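Local coordinates for protein alcohol dehydrogenase, zinc-containing (Thermotoga maritima, PDB 1VJ0) that probably acts as a zinc-dependent oxidoreductase of the alcohol dehydrogenase family, carrying two bound zinc ions in each chain, at residues G205-S217 with I338-I350. Sequence-based numbering, arbitrary orientation.
Sequences GPLGLFGVVIARS and ITSRNYQLLSKLI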
ATOM      1  N   GLY A 205      11.658 -24.334 -13.669  1.00 28.10           N
ATOM      2  CA  GLY A 205      11.323 -25.396 -12.715  1.00 28.63           C
ATOM      3  C   GLY A 205       9.948 -25.112 -12.143  1.00 28.27           C
ATOM      4  O   GLY A 205       9.288 -24.185 -12.548  1.00 28.23           O
ATOM      5  N   PRO A 206       9.468 -25.921 -11.220  1.00 29.23           N
ATOM      6  CA  PRO A 206       8.092 -25.720 -10.679  1.00 28.93           C
ATOM      7  C   PRO A 206       7.810 -24.318 -10.166  1.00 29.04           C
ATOM      8  O   PRO A 206       6.707 -23.770 -10.381  1.00 28.38           O
ATOM      9  CB  PRO A 206       8.016 -26.733  -9.536  1.00 28.68           C
ATOM     10  CG  PRO A 206       8.874 -27.847 -10.029  1.00 30.16           C
ATOM     11  CD  PRO A 206      10.081 -27.168 -10.736  1.00 28.63           C
ATOM     12  N   LEU A 207       8.777 -23.725  -9.485  1.00 29.40           N
ATOM     13  CA  LEU A 207       8.619 -22.348  -9.010  1.00 29.84           C
ATOM     14  C   LEU A 207       8.333 -21.374 -10.144  1.00 29.50           C
ATOM     15  O   LEU A 207       7.309 -20.617 -10.140  1.00 30.75           O
ATOM     16  CB  LEU A 207       9.860 -21.928  -8.227  1.00 30.24           C
ATOM     17  CG  LEU A 207       9.868 -20.496  -7.638  1.00 31.33           C
ATOM     18  CD1 LEU A 207       8.814 -20.355  -6.589  1.00 32.28           C
ATOM     19  CD2 LEU A 207      11.198 -20.187  -7.040  1.00 30.21           C
ATOM     20  N   GLY A 208       9.226 -21.359 -11.142  1.00 29.01           N
ATOM     21  CA  GLY A 208       9.044 -20.459 -12.284  1.00 28.02           C
ATOM     22  C   GLY A 208       7.767 -20.756 -13.070  1.00 28.15           C
ATOM     23  O   GLY A 208       7.047 -19.832 -13.522  1.00 26.77           O
ATOM     24  N   LEU A 209       7.456 -22.034 -13.204  1.00 28.90           N
ATOM     25  CA  LEU A 209       6.234 -22.452 -13.915  1.00 28.80           C
ATOM     26  C   LEU A 209       4.915 -22.097 -13.207  1.00 28.46           C
ATOM     27  O   LEU A 209       3.967 -21.604 -13.849  1.00 27.59           O
ATOM     28  CB  LEU A 209       6.314 -23.918 -14.254  1.00 28.80           C
ATOM     29  CG  LEU A 209       7.433 -24.332 -15.228  1.00 29.18           C
ATOM     30  CD1 LEU A 209       7.579 -25.826 -15.191  1.00 28.05           C
ATOM     31  CD2 LEU A 209       7.136 -23.858 -16.648  1.00 27.54           C
ATOM     32  N   PHE A 210       4.850 -22.259 -11.901  1.00 28.98           N
ATOM     33  CA  PHE A 210       3.720 -21.704 -11.143  1.00 29.65           C
ATOM     34  C   PHE A 210       3.641 -20.192 -11.317  1.00 29.65           C
ATOM     35  O   PHE A 210       2.545 -19.663 -11.447  1.00 30.97           O
ATOM     36  CB  PHE A 210       3.799 -22.065  -9.636  1.00 30.22           C
ATOM     37  CG  PHE A 210       3.033 -23.273  -9.271  1.00 31.29           C
ATOM     38  CD1 PHE A 210       3.592 -24.540  -9.393  1.00 32.40           C
ATOM     39  CD2 PHE A 210       1.733 -23.151  -8.788  1.00 33.00           C
ATOM     40  CE1 PHE A 210       2.859 -25.658  -9.048  1.00 35.71           C
ATOM     41  CE2 PHE A 210       1.029 -24.252  -8.422  1.00 31.88           C
ATOM     42  CZ  PHE A 210       1.567 -25.511  -8.581  1.00 32.54           C
ATOM     43  N   GLY A 211       4.800 -19.520 -11.343  1.00 28.23           N
ATOM     44  CA  GLY A 211       4.904 -18.071 -11.628  1.00 29.49           C
ATOM     45  C   GLY A 211       4.159 -17.693 -12.902  1.00 28.87           C
ATOM     46  O   GLY A 211       3.471 -16.671 -12.942  1.00 31.05           O
ATOM     47  N   VAL A 212       4.306 -18.516 -13.951  1.00 27.69           N
ATOM     48  CA  VAL A 212       3.613 -18.276 -15.235  1.00 26.74           C
ATOM     49  C   VAL A 212       2.095 -18.234 -15.039  1.00 27.42           C
ATOM     50  O   VAL A 212       1.425 -17.261 -15.438  1.00 28.95           O
ATOM     51  CB  VAL A 212       3.982 -19.348 -16.314  1.00 26.64           C
ATOM     52  CG1 VAL A 212       3.126 -19.191 -17.585  1.00 27.75           C
ATOM     53  CG2 VAL A 212       5.500 -19.226 -16.686  1.00 27.67           C
ATOM     54  N   VAL A 213       1.549 -19.259 -14.398  1.00 27.01           N
ATOM     55  CA  VAL A 213       0.119 -19.350 -14.148  1.00 26.89           C
ATOM     56  C   VAL A 213      -0.388 -18.247 -13.203  1.00 27.50           C
ATOM     57  O   VAL A 213      -1.461 -17.665 -13.435  1.00 27.68           O
ATOM     58  CB  VAL A 213      -0.225 -20.768 -13.639  1.00 27.07           C
ATOM     59  CG1 VAL A 213      -1.668 -20.890 -13.172  1.00 26.51           C
ATOM     60  CG2 VAL A 213       0.091 -21.790 -14.713  1.00 28.88           C
ATOM     61  N   ILE A 214       0.399 -17.896 -12.183  1.00 26.34           N
ATOM     62  CA  ILE A 214       0.010 -16.860 -11.250  1.00 28.14           C
ATOM     63  C   ILE A 214       0.034 -15.552 -11.992  1.00 28.18           C
ATOM     64  O   ILE A 214      -0.923 -14.795 -11.878  1.00 28.26           O
ATOM     65  CB  ILE A 214       0.903 -16.833 -10.028  1.00 27.94           C
ATOM     66  CG1 ILE A 214       0.677 -18.103  -9.182  1.00 27.60           C
ATOM     67  CG2 ILE A 214       0.738 -15.569  -9.186  1.00 30.73           C
ATOM     68  CD1 ILE A 214       1.906 -18.423  -8.279  1.00 29.12           C
ATOM     69  N   ALA A 215       1.087 -15.294 -12.758  1.00 27.40           N
ATOM     70  CA  ALA A 215       1.160 -14.024 -13.521  1.00 28.22           C
ATOM     71  C   ALA A 215      -0.048 -13.856 -14.422  1.00 28.46           C
ATOM     72  O   ALA A 215      -0.671 -12.804 -14.457  1.00 27.57           O
ATOM     73  CB  ALA A 215       2.451 -13.941 -14.353  1.00 27.50           C
ATOM     74  N   ARG A 216      -0.378 -14.922 -15.149  1.00 28.45           N
ATOM     75  CA  ARG A 216      -1.546 -14.928 -16.037  1.00 29.58           C
ATOM     76  C   ARG A 216      -2.836 -14.679 -15.224  1.00 28.98           C
ATOM     77  O   ARG A 216      -3.651 -13.864 -15.594  1.00 29.03           O
ATOM     78  CB  ARG A 216      -1.654 -16.259 -16.777  1.00 29.20           C
ATOM     79  CG  ARG A 216      -0.860 -16.382 -18.046  1.00 33.15           C
ATOM     80  CD  ARG A 216      -1.604 -15.879 -19.343  1.00 35.68           C
ATOM     81  NE  ARG A 216      -1.407 -14.438 -19.534  1.00 35.55           N
ATOM     82  CZ  ARG A 216      -0.503 -13.864 -20.323  1.00 36.77           C
ATOM     83  NH1 ARG A 216       0.332 -14.594 -21.040  1.00 35.39           N
ATOM     84  NH2 ARG A 216      -0.434 -12.537 -20.394  1.00 35.97           N
ATOM     85  N   SER A 217      -2.986 -15.367 -14.099  1.00 27.59           N
ATOM     86  CA  SER A 217      -4.190 -15.279 -13.300  1.00 28.10           C
ATOM     87  C   SER A 217      -4.457 -13.919 -12.667  1.00 27.59           C
ATOM     88  O   SER A 217      -5.611 -13.553 -12.494  1.00 26.22           O
ATOM     89  CB  SER A 217      -4.167 -16.355 -12.215  1.00 28.41           C
ATOM     90  OG  SER A 217      -4.082 -17.625 -12.824  1.00 30.41           O
ATOM     91  N   ILE A 338      -5.964 -20.061  -6.816  1.00 26.62           N
ATOM     92  CA  ILE A 338      -5.440 -19.957  -8.191  1.00 27.18           C
ATOM     93  C   ILE A 338      -5.248 -21.339  -8.806  1.00 25.65           C
ATOM     94  O   ILE A 338      -5.616 -21.604  -9.962  1.00 25.63           O
ATOM     95  CB  ILE A 338      -4.136 -19.158  -8.212  1.00 26.59           C
ATOM     96  CG1 ILE A 338      -4.413 -17.683  -7.901  1.00 29.11           C
ATOM     97  CG2 ILE A 338      -3.455 -19.230  -9.576  1.00 27.23           C
ATOM     98  CD1 ILE A 338      -3.088 -16.908  -7.501  1.00 31.38           C
ATOM     99  N   THR A 339      -4.654 -22.225  -8.022  1.00 26.37           N
ATOM    100  CA  THR A 339      -4.349 -23.561  -8.478  1.00 27.14           C
ATOM    101  C   THR A 339      -5.640 -24.285  -8.942  1.00 28.38           C
ATOM    102  O   THR A 339      -5.666 -24.935  -9.987  1.00 27.21           O
ATOM    103  CB  THR A 339      -3.602 -24.322  -7.387  1.00 27.58           C
ATOM    104  OG1 THR A 339      -2.321 -23.716  -7.168  1.00 28.26           O
ATOM    105  CG2 THR A 339      -3.293 -25.749  -7.840  1.00 27.83           C
ATOM    106  N   SER A 340      -6.712 -24.106  -8.169  1.00 29.19           N
ATOM    107  CA  SER A 340      -7.980 -24.787  -8.382  1.00 29.30           C
ATOM    108  C   SER A 340      -8.641 -24.380  -9.707  1.00 28.98           C
ATOM    109  O   SER A 340      -9.441 -25.129 -10.230  1.00 29.11           O
ATOM    110  CB  SER A 340      -8.918 -24.511  -7.207  1.00 29.25           C
ATOM    111  OG  SER A 340      -9.446 -23.196  -7.338  1.00 29.97           O
ATOM    112  N   ARG A 341      -8.307 -23.208 -10.237  1.00 29.26           N
ATOM    113  CA  ARG A 341      -8.747 -22.823 -11.565  1.00 30.45           C
ATOM    114  C   ARG A 341      -7.776 -23.256 -12.659  1.00 28.04           C
ATOM    115  O   ARG A 341      -7.992 -22.936 -13.804  1.00 26.93           O
ATOM    116  CB  ARG A 341      -8.942 -21.333 -11.669  1.00 30.58           C
ATOM    117  CG  ARG A 341      -9.968 -20.741 -10.691  1.00 35.41           C
ATOM    118  CD  ARG A 341     -10.174 -19.221 -10.879  1.00 37.81           C
ATOM    119  NE  ARG A 341      -9.111 -18.396 -10.264  1.00 45.71           N
ATOM    120  CZ  ARG A 341      -8.297 -17.548 -10.927  1.00 46.82           C
ATOM    121  NH1 ARG A 341      -8.341 -17.398 -12.264  1.00 49.30           N
ATOM    122  NH2 ARG A 341      -7.384 -16.868 -10.220  1.00 47.25           N
ATOM    123  N   ASN A 342      -6.698 -23.956 -12.319  1.00 27.29           N
ATOM    124  CA  ASN A 342      -5.683 -24.276 -13.325  1.00 26.71           C
ATOM    125  C   ASN A 342      -5.152 -25.696 -13.202  1.00 27.39           C
ATOM    126  O   ASN A 342      -3.987 -25.998 -13.595  1.00 25.67           O
ATOM    127  CB  ASN A 342      -4.551 -23.269 -13.169  1.00 27.34           C
ATOM    128  CG  ASN A 342      -4.944 -21.876 -13.587  1.00 25.49           C
ATOM    129  OD1 ASN A 342      -4.964 -21.580 -14.759  1.00 26.43           O
ATOM    130  ND2 ASN A 342      -5.169 -21.000 -12.624  1.00 27.73           N
ATOM    131  N   TYR A 343      -5.983 -26.587 -12.679  1.00 26.57           N
ATOM    132  CA  TYR A 343      -5.558 -27.981 -12.494  1.00 27.28           C
ATOM    133  C   TYR A 343      -5.041 -28.636 -13.771  1.00 27.90           C
ATOM    134  O   TYR A 343      -4.031 -29.316 -13.749  1.00 29.73           O
ATOM    135  CB  TYR A 343      -6.707 -28.860 -11.938  1.00 28.36           C
ATOM    136  CG  TYR A 343      -7.017 -28.635 -10.466  1.00 28.20           C
ATOM    137  CD1 TYR A 343      -5.996 -28.596  -9.524  1.00 29.81           C
ATOM    138  CD2 TYR A 343      -8.330 -28.512 -10.017  1.00 28.73           C
ATOM    139  CE1 TYR A 343      -6.248 -28.392  -8.168  1.00 31.07           C
ATOM    140  CE2 TYR A 343      -8.603 -28.302  -8.643  1.00 27.07           C
ATOM    141  CZ  TYR A 343      -7.547 -28.262  -7.724  1.00 29.80           C
ATOM    142  OH  TYR A 343      -7.741 -28.060  -6.366  1.00 31.63           O
ATOM    143  N   GLN A 344      -5.735 -28.477 -14.874  1.00 27.23           N
ATOM    144  CA  GLN A 344      -5.304 -29.141 -16.087  1.00 29.94           C
ATOM    145  C   GLN A 344      -3.950 -28.626 -16.620  1.00 28.62           C
ATOM    146  O   GLN A 344      -3.137 -29.408 -17.111  1.00 30.33           O
ATOM    147  CB  GLN A 344      -6.378 -29.036 -17.161  1.00 30.36           C
ATOM    148  CG  GLN A 344      -7.561 -30.009 -16.963  1.00 34.15           C
ATOM    149  CD  GLN A 344      -8.657 -29.786 -18.006  1.00 35.11           C
ATOM    150  OE1 GLN A 344      -8.854 -30.637 -18.893  1.00 41.91           O
ATOM    151  NE2 GLN A 344      -9.333 -28.607 -17.943  1.00 40.06           N
ATOM    152  N   LEU A 345      -3.710 -27.326 -16.546  1.00 27.28           N
ATOM    153  CA  LEU A 345      -2.391 -26.786 -16.900  1.00 25.78           C
ATOM    154  C   LEU A 345      -1.339 -27.257 -15.930  1.00 25.73           C
ATOM    155  O   LEU A 345      -0.318 -27.757 -16.343  1.00 23.89           O
ATOM    156  CB  LEU A 345      -2.423 -25.249 -16.960  1.00 26.25           C
ATOM    157  CG  LEU A 345      -3.338 -24.774 -18.115  1.00 25.86           C
ATOM    158  CD1 LEU A 345      -3.248 -23.273 -18.110  1.00 29.92           C
ATOM    159  CD2 LEU A 345      -2.971 -25.325 -19.431  1.00 25.06           C
ATOM    160  N   LEU A 346      -1.593 -27.113 -14.629  1.00 24.83           N
ATOM    161  CA  LEU A 346      -0.577 -27.423 -13.624  1.00 24.71           C
ATOM    162  C   LEU A 346      -0.300 -28.913 -13.497  1.00 25.10           C
ATOM    163  O   LEU A 346       0.786 -29.283 -13.069  1.00 23.35           O
ATOM    164  CB  LEU A 346      -0.927 -26.812 -12.274  1.00 25.20           C
ATOM    165  CG  LEU A 346      -0.937 -25.263 -12.350  1.00 25.14           C
ATOM    166  CD1 LEU A 346      -1.634 -24.617 -11.160  1.00 26.01           C
ATOM    167  CD2 LEU A 346       0.491 -24.757 -12.412  1.00 24.84           C
ATOM    168  N   SER A 347      -1.229 -29.780 -13.911  1.00 25.36           N
ATOM    169  CA  SER A 347      -0.927 -31.214 -13.852  1.00 25.49           C
ATOM    170  C   SER A 347       0.180 -31.553 -14.837  1.00 24.55           C
ATOM    171  O   SER A 347       0.818 -32.590 -14.687  1.00 23.77           O
ATOM    172  CB  SER A 347      -2.132 -32.138 -14.107  1.00 26.08           C
ATOM    173  OG  SER A 347      -2.748 -31.860 -15.352  1.00 28.45           O
ATOM    174  N   LYS A 348       0.404 -30.712 -15.846  1.00 23.77           N
ATOM    175  CA  LYS A 348       1.480 -30.952 -16.776  1.00 24.19           C
ATOM    176  C   LYS A 348       2.894 -30.985 -16.128  1.00 24.30           C
ATOM    177  O   LYS A 348       3.839 -31.506 -16.710  1.00 25.69           O
ATOM    178  CB  LYS A 348       1.433 -29.924 -17.922  1.00 24.52           C
ATOM    179  CG  LYS A 348       0.141 -29.968 -18.785  1.00 25.92           C
ATOM    180  CD  LYS A 348       0.202 -28.921 -19.905  1.00 26.32           C
ATOM    181  CE  LYS A 348      -1.102 -28.851 -20.667  1.00 29.49           C
ATOM    182  NZ  LYS A 348      -1.318 -30.073 -21.501  1.00 32.24           N
ATOM    183  N   LEU A 349       3.047 -30.410 -14.965  1.00 23.85           N
ATOM    184  CA  LEU A 349       4.303 -30.373 -14.265  1.00 25.28           C
ATOM    185  C   LEU A 349       4.657 -31.730 -13.639  1.00 26.45           C
ATOM    186  O   LEU A 349       5.826 -32.010 -13.401  1.00 26.09           O
ATOM    187  CB  LEU A 349       4.247 -29.318 -13.178  1.00 24.48           C
ATOM    188  CG  LEU A 349       4.490 -27.865 -13.565  1.00 24.15           C
ATOM    189  CD1 LEU A 349       3.501 -27.357 -14.573  1.00 23.28           C
ATOM    190  CD2 LEU A 349       4.421 -26.991 -12.321  1.00 24.15           C
ATOM    191  N   ILE A 350       3.657 -32.578 -13.395  1.00 27.80           N
ATOM    192  CA  ILE A 350       3.908 -33.886 -12.751  1.00 28.27           C
ATOM    193  C   ILE A 350       4.341 -34.867 -13.793  1.00 27.63           C
ATOM    194  O   ILE A 350       3.564 -35.252 -14.638  1.00 27.69           O
ATOM    195  CB  ILE A 350       2.678 -34.389 -11.968  1.00 28.97           C
ATOM    196  CG1 ILE A 350       2.352 -33.377 -10.870  1.00 29.94           C
ATOM    197  CG2 ILE A 350       2.972 -35.815 -11.374  1.00 29.60           C
ATOM    198  CD1 ILE A 350       0.956 -33.449 -10.329  1.00 29.51           C
TER
HETATM  199  O   HOH W   1      -7.595 -14.651 -13.960  1.00 31.33           O
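Phe210 and Leu346 meet where helix 206-217, the helix that follows strand 198-202 of the parallel Rossmann-type sheet, packs against the end of helix 329-340 and the short helix 343-346. Gly205 and Gly208 fit the GxGxxG pattern of such domains, consistent with a dinucleotide site at this helix's start.

Apolar packing dominates. A CH-pi contact places Leu346 CD2 4.0 Å from the Phe210 ring centroid, 7° off the normal and thus squarely over one face. The same methyl meets Val213 CG2 tip to tip at 3.8 Å. Leu349 CD2 lies 3.9 Å from Phe210 CE1, while its CG passes Leu209 CD1. In the ring plane, Thr339 OG1 sits at the edge, 3.6 Å from Phe210 CE2; the hydroxyl's hydrogen bond goes to Thr335 O.

No direct hydrogen bond crosses between the segments; Asn342 and Ser217 each bond to a carbonyl of their own segment. Asn342 ND2 donates to Ile338 O at 2.8 Å, a fairly straight bond (162° at the hydrogen) that holds the amide against Val213. There Val213 CG1, anti to Val213's own backbone N (chi1 172°), comes within 3.4 Å of Asn342 CG. With an alanine here in place of Asn342, Ile338 O would probably lose its side-chain donor, and Val213 CG1 the amide it packs on. Ser217 OG, beside Ile338 CG2, turns back to Val213 O at 2.7 Å, reaching that carbonyl from the face opposite Ser217 N.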